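Local coordinates for uncharacterized protein Atu2129 (Agrobacterium tumefaciens, PDB 3DNH), which is of unknown function but has a CREG-like beta-barrel related to pyridoxamine 5'-phosphate oxidases of the FMN-binding clan, at residues 68-73 with 144-149; 55-60 with 77-82. All blocks are in the same frame, centred on the assembly; numbering follows the deposited sequence. Where two conformers were deposited one is given.

Contact 1: 68-73 with 144-149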
loop_
_atom_site.group_PDB
_atom_site.type_symbol
_atom_site.label_atom_id
_atom_site.label_comp_id
_atom_site.label_asym_id
_atom_site.label_seq_id
_atom_site.Cartn_x
_atom_site.Cartn_y
_atom_site.Cartn_z
ATOM N N THR A 68 9.246 -11.522 13.022
ATOM C CA THR A 68 10.117 -10.764 12.118
ATOM C C THR A 68 9.597 -10.785 10.671
ATOM O O THR A 68 9.455 -11.874 10.090
ATOM C CB THR A 68 11.571 -11.297 12.111
ATOM O OG1 THR A 68 12.140 -11.214 13.423
ATOM C CG2 THR A 68 12.424 -10.459 11.177
ATOM N N PRO A 69 9.327 -9.590 10.092
ATOM C CA PRO A 69 8.907 -9.557 8.705
ATOM C C PRO A 69 10.044 -9.867 7.743
ATOM O O PRO A 69 11.202 -9.497 7.983
ATOM C CB PRO A 69 8.427 -8.115 8.499
ATOM C CG PRO A 69 8.382 -7.488 9.814
ATOM C CD PRO A 69 9.404 -8.228 10.644
ATOM N N PHE A 70 9.705 -10.542 6.635
ATOM C CA PHE A 70 10.714 -10.798 5.610
ATOM C C PHE A 70 10.033 -10.648 4.268
ATOM O O PHE A 70 8.804 -10.674 4.157
ATOM C CB PHE A 70 11.423 -12.177 5.805
ATOM C CG PHE A 70 10.600 -13.388 5.364
ATOM C CD1 PHE A 70 10.728 -13.911 4.071
ATOM C CD2 PHE A 70 9.723 -14.024 6.251
ATOM C CE1 PHE A 70 9.985 -15.066 3.677
ATOM C CE2 PHE A 70 8.983 -15.137 5.871
ATOM C CZ PHE A 70 9.112 -15.657 4.569
ATOM N N PHE A 71 10.834 -10.497 3.237
ATOM C CA PHE A 71 10.277 -10.259 1.928
ATOM C C PHE A 71 11.317 -10.618 0.851
ATOM O O PHE A 71 12.505 -10.843 1.146
ATOM C CB PHE A 71 9.780 -8.804 1.798
ATOM C CG PHE A 71 10.858 -7.770 1.993
ATOM C CD1 PHE A 71 11.591 -7.292 0.902
ATOM C CD2 PHE A 71 11.127 -7.253 3.260
ATOM C CE1 PHE A 71 12.605 -6.318 1.080
ATOM C CE2 PHE A 71 12.119 -6.289 3.452
ATOM C CZ PHE A 71 12.863 -5.813 2.348
ATOM N N PHE A 72 10.808 -10.675 -0.374
ATOM C CA PHE A 72 11.591 -11.022 -1.527
ATOM C C PHE A 72 11.600 -9.845 -2.478
ATOM O O PHE A 72 10.614 -9.085 -2.546
ATOM C CB PHE A 72 10.987 -12.258 -2.210
ATOM C CG PHE A 72 11.052 -12.218 -3.699
ATOM C CD1 PHE A 72 12.202 -12.620 -4.372
ATOM C CD2 PHE A 72 9.950 -11.782 -4.441
ATOM C CE1 PHE A 72 12.251 -12.584 -5.772
ATOM C CE2 PHE A 72 9.997 -11.741 -5.848
ATOM C CZ PHE A 72 11.148 -12.136 -6.506
ATOM N N ALA A 73 12.703 -9.717 -3.218
ATOM C CA ALA A 73 12.802 -8.724 -4.282
ATOM C C ALA A 73 13.556 -9.371 -5.436
ATOM O O ALA A 73 14.561 -10.035 -5.197
ATOM C CB ALA A 73 13.541 -7.491 -3.828
ATOM N N THR A 144 16.473 -14.168 -7.625
ATOM C CA THR A 144 15.558 -13.915 -6.505
ATOM C C THR A 144 16.417 -13.540 -5.284
ATOM O O THR A 144 17.422 -14.203 -5.009
ATOM C CB THR A 144 14.582 -15.129 -6.210
ATOM O OG1 THR A 144 15.246 -16.188 -5.498
ATOM C CG2 THR A 144 13.999 -15.714 -7.461
ATOM N N ARG A 145 16.049 -12.457 -4.596
ATOM C CA ARG A 145 16.747 -11.991 -3.369
ATOM C C ARG A 145 15.805 -11.970 -2.164
ATOM O O ARG A 145 14.665 -11.548 -2.268
ATOM C CB ARG A 145 17.362 -10.608 -3.560
ATOM C CG ARG A 145 18.518 -10.592 -4.552
ATOM C CD ARG A 145 19.363 -9.357 -4.447
ATOM N NE ARG A 145 20.312 -9.350 -5.555
ATOM C CZ ARG A 145 20.951 -8.270 -5.992
ATOM N NH1 ARG A 145 20.765 -7.095 -5.398
ATOM N NH2 ARG A 145 21.775 -8.369 -7.024
ATOM N N LEU A 146 16.311 -12.402 -1.024
ATOM C CA LEU A 146 15.501 -12.598 0.167
ATOM C C LEU A 146 16.043 -11.733 1.319
ATOM O O LEU A 146 17.233 -11.770 1.610
ATOM C CB LEU A 146 15.627 -14.055 0.523
ATOM C CG LEU A 146 14.505 -14.828 1.171
ATOM C CD1 LEU A 146 13.175 -14.085 1.169
ATOM C CD2 LEU A 146 14.447 -16.161 0.406
ATOM N N TYR A 147 15.174 -10.982 1.988
ATOM C CA TYR A 147 15.626 -10.025 3.032
ATOM C C TYR A 147 14.762 -10.127 4.266
ATOM O O TYR A 147 13.599 -10.352 4.137
ATOM C CB TYR A 147 15.426 -8.608 2.544
ATOM C CG TYR A 147 16.025 -8.275 1.213
ATOM C CD1 TYR A 147 17.246 -7.599 1.124
ATOM C CD2 TYR A 147 15.322 -8.549 0.039
ATOM C CE1 TYR A 147 17.781 -7.242 -0.123
ATOM C CE2 TYR A 147 15.834 -8.234 -1.162
ATOM C CZ TYR A 147 17.060 -7.574 -1.251
ATOM O OH TYR A 147 17.516 -7.257 -2.481
ATOM N N ARG A 148 15.308 -9.908 5.463
ATOM C CA ARG A 148 14.406 -9.658 6.592
ATOM C C ARG A 148 14.621 -8.257 7.153
ATOM O O ARG A 148 15.720 -7.666 7.043
ATOM C CB ARG A 148 14.446 -10.783 7.672
ATOM C CG ARG A 148 15.794 -11.007 8.248
ATOM C CD ARG A 148 15.787 -11.933 9.484
ATOM N NE ARG A 148 15.500 -13.320 9.170
ATOM C CZ ARG A 148 16.419 -14.248 8.878
ATOM N NH1 ARG A 148 17.719 -13.961 8.826
ATOM N NH2 ARG A 148 16.031 -15.479 8.604
ATOM N N LEU A 149 13.543 -7.710 7.692
ATOM C CA LEU A 149 13.580 -6.394 8.278
ATOM C C LEU A 149 14.214 -6.510 9.651
ATOM O O LEU A 149 13.759 -7.306 10.483
ATOM C CB LEU A 149 12.164 -5.790 8.367
ATOM C CG LEU A 149 12.097 -4.439 9.088
ATOM C CD1 LEU A 149 12.928 -3.362 8.409
ATOM C CD2 LEU A 149 10.638 -4.011 9.218
#

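Contact 2: 55-60 with 77-82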
loop_
_atom_site.group_PDB
_atom_site.type_symbol
_atom_site.label_atom_id
_atom_site.label_comp_id
_atom_site.label_asym_id
_atom_site.label_seq_id
_atom_site.Cartn_x
_atom_site.Cartn_y
_atom_site.Cartn_z
ATOM N N TYR A 55 12.682 6.020 -2.617
ATOM C CA TYR A 55 12.137 5.294 -3.743
ATOM C C TYR A 55 11.234 4.217 -3.161
ATOM O O TYR A 55 11.654 3.461 -2.302
ATOM C CB TYR A 55 13.265 4.674 -4.627
ATOM C CG TYR A 55 12.707 3.808 -5.732
ATOM C CD1 TYR A 55 12.340 4.364 -6.961
ATOM C CD2 TYR A 55 12.494 2.428 -5.537
ATOM C CE1 TYR A 55 11.809 3.578 -7.977
ATOM C CE2 TYR A 55 11.960 1.633 -6.555
ATOM C CZ TYR A 55 11.616 2.209 -7.755
ATOM O OH TYR A 55 11.068 1.429 -8.743
ATOM N N THR A 56 9.987 4.159 -3.628
ATOM C CA THR A 56 8.996 3.259 -3.070
ATOM C C THR A 56 8.594 2.143 -4.018
ATOM O O THR A 56 8.647 2.297 -5.260
ATOM C CB THR A 56 7.730 4.012 -2.621
ATOM O OG1 THR A 56 7.260 4.834 -3.696
ATOM C CG2 THR A 56 8.017 4.867 -1.439
ATOM N N THR A 57 8.167 1.024 -3.433
ATOM C CA THR A 57 7.452 -0.032 -4.180
ATOM C C THR A 57 6.390 -0.667 -3.285
ATOM O O THR A 57 6.247 -0.264 -2.127
ATOM C CB THR A 57 8.434 -1.105 -4.839
ATOM O OG1 THR A 57 7.693 -1.932 -5.748
ATOM C CG2 THR A 57 9.137 -1.989 -3.795
ATOM N N ALA A 58 5.629 -1.612 -3.833
ATOM C CA ALA A 58 4.750 -2.484 -3.066
ATOM C C ALA A 58 5.282 -3.918 -3.109
ATOM O O ALA A 58 5.722 -4.390 -4.163
ATOM C CB ALA A 58 3.306 -2.436 -3.592
ATOM N N THR A 59 5.215 -4.611 -1.977
ATOM C CA THR A 59 5.725 -5.988 -1.919
ATOM C C THR A 59 4.882 -6.841 -0.963
ATOM O O THR A 59 4.030 -6.299 -0.261
ATOM C CB THR A 59 7.246 -6.008 -1.554
ATOM O OG1 THR A 59 7.829 -7.254 -1.953
ATOM C CG2 THR A 59 7.522 -5.690 -0.053
ATOM N N ASN A 60 5.111 -8.156 -0.977
ATOM C CA ASN A 60 4.391 -9.082 -0.116
ATOM C C ASN A 60 5.224 -9.334 1.146
ATOM O O ASN A 60 6.450 -9.452 1.083
ATOM C CB ASN A 60 4.207 -10.425 -0.832
ATOM C CG ASN A 60 3.501 -10.314 -2.181
ATOM O OD1 ASN A 60 2.488 -9.612 -2.338
ATOM N ND2 ASN A 60 3.973 -11.115 -3.151
ATOM N N THR A 77 15.930 -5.169 -9.920
ATOM C CA THR A 77 15.028 -4.053 -9.654
ATOM C C THR A 77 15.748 -2.886 -8.959
ATOM O O THR A 77 16.789 -3.059 -8.288
ATOM C CB THR A 77 13.784 -4.462 -8.853
ATOM O OG1 THR A 77 14.161 -4.831 -7.517
ATOM C CG2 THR A 77 13.019 -5.604 -9.552
ATOM N N LEU A 78 15.191 -1.697 -9.153
ATOM C CA LEU A 78 15.690 -0.498 -8.510
ATOM C C LEU A 78 15.766 -0.617 -6.986
ATOM O O LEU A 78 16.772 -0.241 -6.399
ATOM C CB LEU A 78 14.804 0.679 -8.898
ATOM C CG LEU A 78 15.178 1.633 -10.044
ATOM C CD1 LEU A 78 16.563 1.408 -10.658
ATOM C CD2 LEU A 78 14.099 1.706 -11.123
ATOM N N HIS A 79 14.713 -1.124 -6.333
ATOM C CA HIS A 79 14.775 -1.211 -4.871
ATOM C C HIS A 79 15.858 -2.202 -4.419
ATOM O O HIS A 79 16.601 -1.901 -3.506
ATOM C CB HIS A 79 13.416 -1.501 -4.216
ATOM C CG HIS A 79 12.670 -2.638 -4.838
ATOM N ND1 HIS A 79 12.222 -2.613 -6.144
ATOM C CD2 HIS A 79 12.256 -3.818 -4.320
ATOM C CE1 HIS A 79 11.581 -3.740 -6.410
ATOM N NE2 HIS A 79 11.589 -4.491 -5.321
ATOM N N ALA A 80 15.951 -3.369 -5.065
ATOM C CA ALA A 80 17.056 -4.316 -4.800
ATOM C C ALA A 80 18.406 -3.619 -4.878
ATOM O O ALA A 80 19.214 -3.728 -3.934
ATOM C CB ALA A 80 17.022 -5.497 -5.755
ATOM N N ARG A 81 18.643 -2.906 -5.999
ATOM C CA ARG A 81 19.837 -2.110 -6.199
ATOM C C ARG A 81 20.034 -1.148 -5.039
ATOM O O ARG A 81 21.141 -1.081 -4.473
ATOM C CB ARG A 81 19.763 -1.316 -7.523
ATOM C CG ARG A 81 21.108 -0.699 -8.070
ATOM C CD ARG A 81 21.459 0.699 -7.495
ATOM N NE ARG A 81 20.279 1.588 -7.457
ATOM C CZ ARG A 81 19.821 2.279 -8.489
ATOM N NH1 ARG A 81 20.448 2.222 -9.670
ATOM N NH2 ARG A 81 18.741 3.038 -8.346
ATOM N N ASN A 82 18.989 -0.378 -4.717
ATOM C CA ASN A 82 19.102 0.663 -3.681
ATOM C C ASN A 82 19.557 0.041 -2.372
ATOM O O ASN A 82 20.512 0.529 -1.739
ATOM C CB ASN A 82 17.789 1.440 -3.489
ATOM C CG ASN A 82 17.456 2.335 -4.666
ATOM O OD1 ASN A 82 18.314 2.613 -5.490
ATOM N ND2 ASN A 82 16.190 2.769 -4.768
HETATM O O HOH W 1 11.060 -1.184 -8.401
HETATM O O HOH W 2 9.741 -6.939 -3.889
#

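Contact 1: 68-73 with 144-149
Arg-145 and Ala-73 form a hydrogen-bonded pair near the start of the antiparallel pairing of 144-149 with 68-73, each backbone N donating to the other's O, while CA of Phe-72 makes a CA-H...O contact with the Arg-145 carbonyl. Leu-146 sends CD1 across the strands to the rim of the Phe-70 ring, 3.8 Å from its CD1 and near the ring plane; helix 121-131 covers this face of the sheet. Tyr-147 is bonded to Phe-71 through both backbone N-H groups and packs against it on the other face. Its CG is anti to the carbonyl carbon (chi1 -53°). The two rings are nearly parallel (19°) but offset, with centroids 5.3 Å apart, and it is Tyr-147 CB that comes over the Phe-71 face, 4.0 Å from the ring centroid. Tyr-147 CE2 also touches Ala-73 CB at 3.6 Å. Arg-148 lays CB against CB of Phe-70 (3.8 Å), and its NH2 reaches both Glu-64 and Glu-120 in salt bridges. Leu-149 closes the pairing with a 3.0 Å bond from its N to Pro-69 O, and its CD2 reaches the proline CG. Five backbone bonds thus fix the register, while aromatic and aliphatic groups pack on both faces and leave the charge of Arg-148 to Glu-64 and Glu-120, beyond the two strands.

Contact 2: 55-60 with 77-82
Thr-57 and His-79 meet at about a right angle, with the threonine methyl CG2 centred over the imidazole, 3.6 Å from the ring centroid and 9° off its normal. CG of His-79 stands between the backbone N and the carbonyl carbon (chi1 49°); OG1 of Thr-77 lies on the ring face opposite the methyl, toward the rim. Both ring nitrogens have water partners: ND1 is 2.9 Å from a water that also lies 2.6 Å from Tyr-55 OH, and NE2 is weakly bonded to a second water held by Thr-59 OG1. Tyr-55 points toward the helix, CG anti to its backbone N (chi1 175°), and its ring meets Leu-78 and His-79 N at the helix start. Leu-78 crosses it at about a right angle, its CB making an off-centre CH-pi contact 4.1 Å from the ring centroid. The amide of Asn-82 stands almost perpendicular to the same ring, with ND2 3.5 Å from Tyr-55 CB, while Arg-81 grips its OD1 side-on, NE and NH2 both donating to that one oxygen. On the strand's other side, Thr-56 OG1 bonds to Ser-90 and Thr-92 of the second subunit, placing the strand at the dimer interface. The whole is a helix N terminus, introduced by the N-cap Thr-77, whose OG1 accepts a weak bond from Ala-80 N, packed across a strand of the barrel.

From the N terminus, strand 54-63 supplies the first half of contact 2 and runs antiparallel to its neighbour 69-74, which supplies the first half of contact 1. Helix 78-85 follows directly and packs back on 55-60, so contact 2 closes a short excursion with 16 residues between its segments. Contact 1 closes a longer one: 70 residues, including strands 88-93 and 106-115 and helix 121-131, intervene before 144-149 pairs with 68-73. The segments alternate, so the contacts cross. Ala-73 packs on His-79, Tyr-147 on Ala-80, Phe-71 on Asn-60 and Phe-72 on Thr-59, tying the helix to strands 54-63, 69-74 and 144-157, which lie side by side in the sheet.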